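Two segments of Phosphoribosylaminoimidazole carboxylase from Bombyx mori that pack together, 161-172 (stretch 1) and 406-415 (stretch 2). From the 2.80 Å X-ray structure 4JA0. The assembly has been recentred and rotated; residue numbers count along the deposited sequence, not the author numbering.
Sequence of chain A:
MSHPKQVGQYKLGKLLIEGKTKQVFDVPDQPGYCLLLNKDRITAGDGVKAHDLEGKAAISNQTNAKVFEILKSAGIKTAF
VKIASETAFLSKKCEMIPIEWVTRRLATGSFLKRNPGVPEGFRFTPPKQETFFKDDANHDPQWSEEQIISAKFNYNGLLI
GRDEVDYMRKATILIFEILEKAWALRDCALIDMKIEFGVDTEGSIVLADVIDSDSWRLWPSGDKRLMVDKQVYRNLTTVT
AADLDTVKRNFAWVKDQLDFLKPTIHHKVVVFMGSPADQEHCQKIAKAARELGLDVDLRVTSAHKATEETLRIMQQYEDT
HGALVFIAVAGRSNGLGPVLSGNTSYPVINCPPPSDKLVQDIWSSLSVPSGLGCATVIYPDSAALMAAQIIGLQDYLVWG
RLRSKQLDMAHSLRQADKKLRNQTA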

# COMPACT_ATOMS: atom_id res chain seq x y z
N GLY A 161 45.16 14.12 -15.94
CA GLY A 161 45.15 12.87 -15.20
C GLY A 161 44.14 11.91 -15.82
O GLY A 161 43.57 12.20 -16.89
N ARG A 162 43.86 10.81 -15.13
CA ARG A 162 42.97 9.79 -15.67
C ARG A 162 41.56 10.36 -15.98
O ARG A 162 40.90 9.94 -16.92
CB ARG A 162 42.90 8.59 -14.72
CG ARG A 162 42.14 7.40 -15.25
CD ARG A 162 42.86 6.73 -16.41
NE ARG A 162 44.19 6.22 -16.05
CZ ARG A 162 44.71 5.07 -16.51
NH1 ARG A 162 44.02 4.30 -17.34
NH2 ARG A 162 45.93 4.69 -16.13
N ASP A 163 41.12 11.35 -15.21
CA ASP A 163 39.82 11.93 -15.47
C ASP A 163 39.82 12.62 -16.84
O ASP A 163 38.90 12.43 -17.64
CB ASP A 163 39.43 12.90 -14.33
CG ASP A 163 38.96 12.16 -13.07
OD1 ASP A 163 38.38 11.05 -13.22
OD2 ASP A 163 39.21 12.65 -11.94
N GLU A 164 40.86 13.37 -17.12
CA GLU A 164 40.97 14.06 -18.39
C GLU A 164 41.14 13.07 -19.53
O GLU A 164 40.53 13.20 -20.59
CB GLU A 164 42.13 15.05 -18.35
CG GLU A 164 41.83 16.29 -17.52
CD GLU A 164 41.76 16.02 -16.01
OE1 GLU A 164 40.99 16.73 -15.32
OE2 GLU A 164 42.46 15.09 -15.51
N VAL A 165 41.95 12.04 -19.31
CA VAL A 165 42.08 10.98 -20.30
C VAL A 165 40.77 10.22 -20.49
O VAL A 165 40.42 9.87 -21.62
CB VAL A 165 43.24 10.03 -19.95
CG1 VAL A 165 43.17 8.73 -20.75
CG2 VAL A 165 44.57 10.76 -20.17
N ASP A 166 40.03 9.99 -19.40
CA ASP A 166 38.73 9.34 -19.49
C ASP A 166 37.81 10.14 -20.40
O ASP A 166 37.24 9.59 -21.34
CB ASP A 166 38.07 9.17 -18.10
CG ASP A 166 38.70 8.04 -17.26
OD1 ASP A 166 39.29 7.10 -17.85
OD2 ASP A 166 38.64 8.12 -16.00
N TYR A 167 37.74 11.45 -20.18
CA TYR A 167 36.90 12.32 -20.99
C TYR A 167 37.25 12.26 -22.49
O TYR A 167 36.36 12.19 -23.35
CB TYR A 167 37.01 13.76 -20.51
CG TYR A 167 36.26 14.73 -21.37
CD1 TYR A 167 34.91 14.91 -21.20
CD2 TYR A 167 36.90 15.45 -22.37
CE1 TYR A 167 34.20 15.80 -22.00
CE2 TYR A 167 36.21 16.34 -23.17
CZ TYR A 167 34.86 16.51 -22.98
OH TYR A 167 34.13 17.39 -23.76
N MET A 168 38.55 12.30 -22.80
CA MET A 168 39.03 12.30 -24.19
C MET A 168 38.82 10.95 -24.88
O MET A 168 38.59 10.89 -26.08
CB MET A 168 40.48 12.76 -24.26
CG MET A 168 40.65 14.25 -24.03
SD MET A 168 42.35 14.86 -24.14
CE MET A 168 43.05 14.37 -22.56
N ARG A 169 38.91 9.86 -24.12
CA ARG A 169 38.60 8.57 -24.70
C ARG A 169 37.15 8.55 -25.04
O ARG A 169 36.77 8.21 -26.15
CB ARG A 169 38.89 7.42 -23.75
CG ARG A 169 38.60 6.04 -24.34
CD ARG A 169 38.11 5.05 -23.28
NE ARG A 169 38.72 5.31 -21.97
CZ ARG A 169 38.06 5.74 -20.90
NH1 ARG A 169 36.75 5.91 -20.95
NH2 ARG A 169 38.71 5.97 -19.77
N LYS A 170 36.33 8.96 -24.09
CA LYS A 170 34.89 8.92 -24.30
C LYS A 170 34.48 9.88 -25.41
O LYS A 170 33.64 9.53 -26.25
CB LYS A 170 34.14 9.21 -23.00
CG LYS A 170 34.20 8.07 -21.96
CD LYS A 170 33.29 8.37 -20.80
CE LYS A 170 33.88 9.43 -19.93
NZ LYS A 170 32.92 10.02 -18.95
N ALA A 171 35.11 11.05 -25.46
CA ALA A 171 34.78 12.02 -26.49
C ALA A 171 35.18 11.56 -27.88
O ALA A 171 34.43 11.74 -28.84
CB ALA A 171 35.45 13.36 -26.19
N THR A 172 36.35 10.94 -27.98
CA THR A 172 36.85 10.48 -29.27
C THR A 172 35.92 9.40 -29.83
O THR A 172 35.54 9.45 -31.00
CB THR A 172 38.31 9.94 -29.15
OG1 THR A 172 39.15 10.95 -28.58
CG2 THR A 172 38.87 9.52 -30.51
N GLN A 406 24.81 12.25 -22.07
CA GLN A 406 25.33 11.21 -21.18
C GLN A 406 26.76 11.49 -20.81
O GLN A 406 27.15 11.35 -19.65
CB GLN A 406 25.21 9.84 -21.84
CG GLN A 406 23.75 9.42 -21.99
CD GLN A 406 23.55 8.02 -22.55
OE1 GLN A 406 24.44 7.44 -23.20
NE2 GLN A 406 22.36 7.46 -22.29
N LEU A 407 27.54 11.93 -21.79
CA LEU A 407 28.92 12.29 -21.53
C LEU A 407 28.97 13.48 -20.61
O LEU A 407 29.83 13.55 -19.71
CB LEU A 407 29.66 12.61 -22.84
CG LEU A 407 31.13 12.99 -22.65
CD1 LEU A 407 31.89 11.78 -22.10
CD2 LEU A 407 31.78 13.50 -23.95
N ASP A 408 28.06 14.43 -20.81
CA ASP A 408 28.06 15.63 -19.97
C ASP A 408 27.80 15.29 -18.50
O ASP A 408 28.47 15.81 -17.59
CB ASP A 408 27.02 16.64 -20.47
CG ASP A 408 27.41 17.26 -21.81
OD1 ASP A 408 28.53 17.00 -22.26
OD2 ASP A 408 26.59 18.02 -22.39
N MET A 409 26.85 14.39 -18.28
CA MET A 409 26.41 14.00 -16.95
C MET A 409 27.47 13.22 -16.22
O MET A 409 27.64 13.35 -15.00
CB MET A 409 25.13 13.17 -17.04
CG MET A 409 23.87 13.97 -17.40
SD MET A 409 22.36 13.03 -17.15
CE MET A 409 22.62 11.62 -18.24
N ALA A 410 28.18 12.38 -16.96
CA ALA A 410 29.25 11.58 -16.37
C ALA A 410 30.40 12.50 -16.01
O ALA A 410 31.00 12.35 -14.93
CB ALA A 410 29.68 10.48 -17.33
N HIS A 411 30.69 13.47 -16.88
CA HIS A 411 31.80 14.39 -16.64
C HIS A 411 31.46 15.31 -15.46
O HIS A 411 32.34 15.68 -14.68
CB HIS A 411 32.18 15.17 -17.92
N SER A 412 30.19 15.62 -15.29
CA SER A 412 29.76 16.46 -14.17
C SER A 412 29.85 15.76 -12.82
O SER A 412 30.11 16.41 -11.82
CB SER A 412 28.33 16.96 -14.39
OG SER A 412 27.40 15.88 -14.34
N LEU A 413 29.62 14.45 -12.81
CA LEU A 413 29.75 13.64 -11.59
C LEU A 413 31.16 13.68 -11.06
O LEU A 413 31.37 13.70 -9.85
CB LEU A 413 29.40 12.19 -11.86
CG LEU A 413 27.93 11.85 -11.87
CD1 LEU A 413 27.76 10.38 -12.19
CD2 LEU A 413 27.35 12.19 -10.52
N ARG A 414 32.13 13.65 -11.97
CA ARG A 414 33.52 13.70 -11.57
C ARG A 414 33.84 15.07 -10.99
O ARG A 414 34.59 15.15 -10.02
CB ARG A 414 34.45 13.36 -12.73
CG ARG A 414 34.08 12.05 -13.39
CD ARG A 414 35.28 11.19 -13.57
NE ARG A 414 34.99 10.04 -14.44
CZ ARG A 414 35.93 9.30 -15.02
NH1 ARG A 414 37.22 9.59 -14.84
NH2 ARG A 414 35.58 8.28 -15.80
N GLN A 415 33.25 16.13 -11.55
CA GLN A 415 33.46 17.45 -10.96
C GLN A 415 32.95 17.43 -9.52
O GLN A 415 33.68 17.80 -8.59
CB GLN A 415 32.73 18.54 -11.77
CG GLN A 415 33.14 18.70 -13.24
CD GLN A 415 34.62 19.03 -13.42
OE1 GLN A 415 35.24 19.68 -12.58
NE2 GLN A 415 35.19 18.58 -14.54

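How do the two helices meet? They run almost exactly antiparallel, at 176°, with their axes 11.1 Å apart at closest approach. The register pairs D163 with R414, Y167 with H411 and K170 with L407. The salt bridges cluster at the D163-R414 end; at the K170-L407 end, L407 meets the aliphatic CB of K170. R414, L407 and K170 cover the most surface.

What holds R414 in place? Its guanidinium reaches the N-terminal part of helix 162-172, where D163 and D166 lie about one turn apart and both have CA-to-CB bonds pointing toward the partner helix. NH1 of R414 donates to OD1 of D163 at 2.5 Å and to OD2 of D166 at 2.4 Å; both hydrogen bonds are very short and belong to salt bridges. A weak bond from R414 NH2 to D166 OD2, 3.1 Å long and bent to 124°, adds to them. Both carboxylate oxygens lie near the guanidinium plane, at its edge, where the N-H groups point.

What does L407 pack against? CD1 of L407 lies 3.5 Å from CB of K170, and CD2 of L407 is 3.9 Å from CE1 of Y167 and 4.3 Å from CB of A171. The tyrosine leaves its backbone sideways, yet its ring comes nearer and also approaches H411, whose CB is 4.3 Å from CD1 of Y167; the imidazole of H411 is not modelled.

Where does the K170 side chain go? Its CB lies against L407, and its chain extends obliquely past the partner helix until NZ of K170 is 3.7 Å from CB of A410. There NZ of K170 also comes within 4.5 Å of NH2 of R414, a meeting of like charges. R414 NH2, the atom near K170 NZ, is also the donor of the weak bond to D166 OD2.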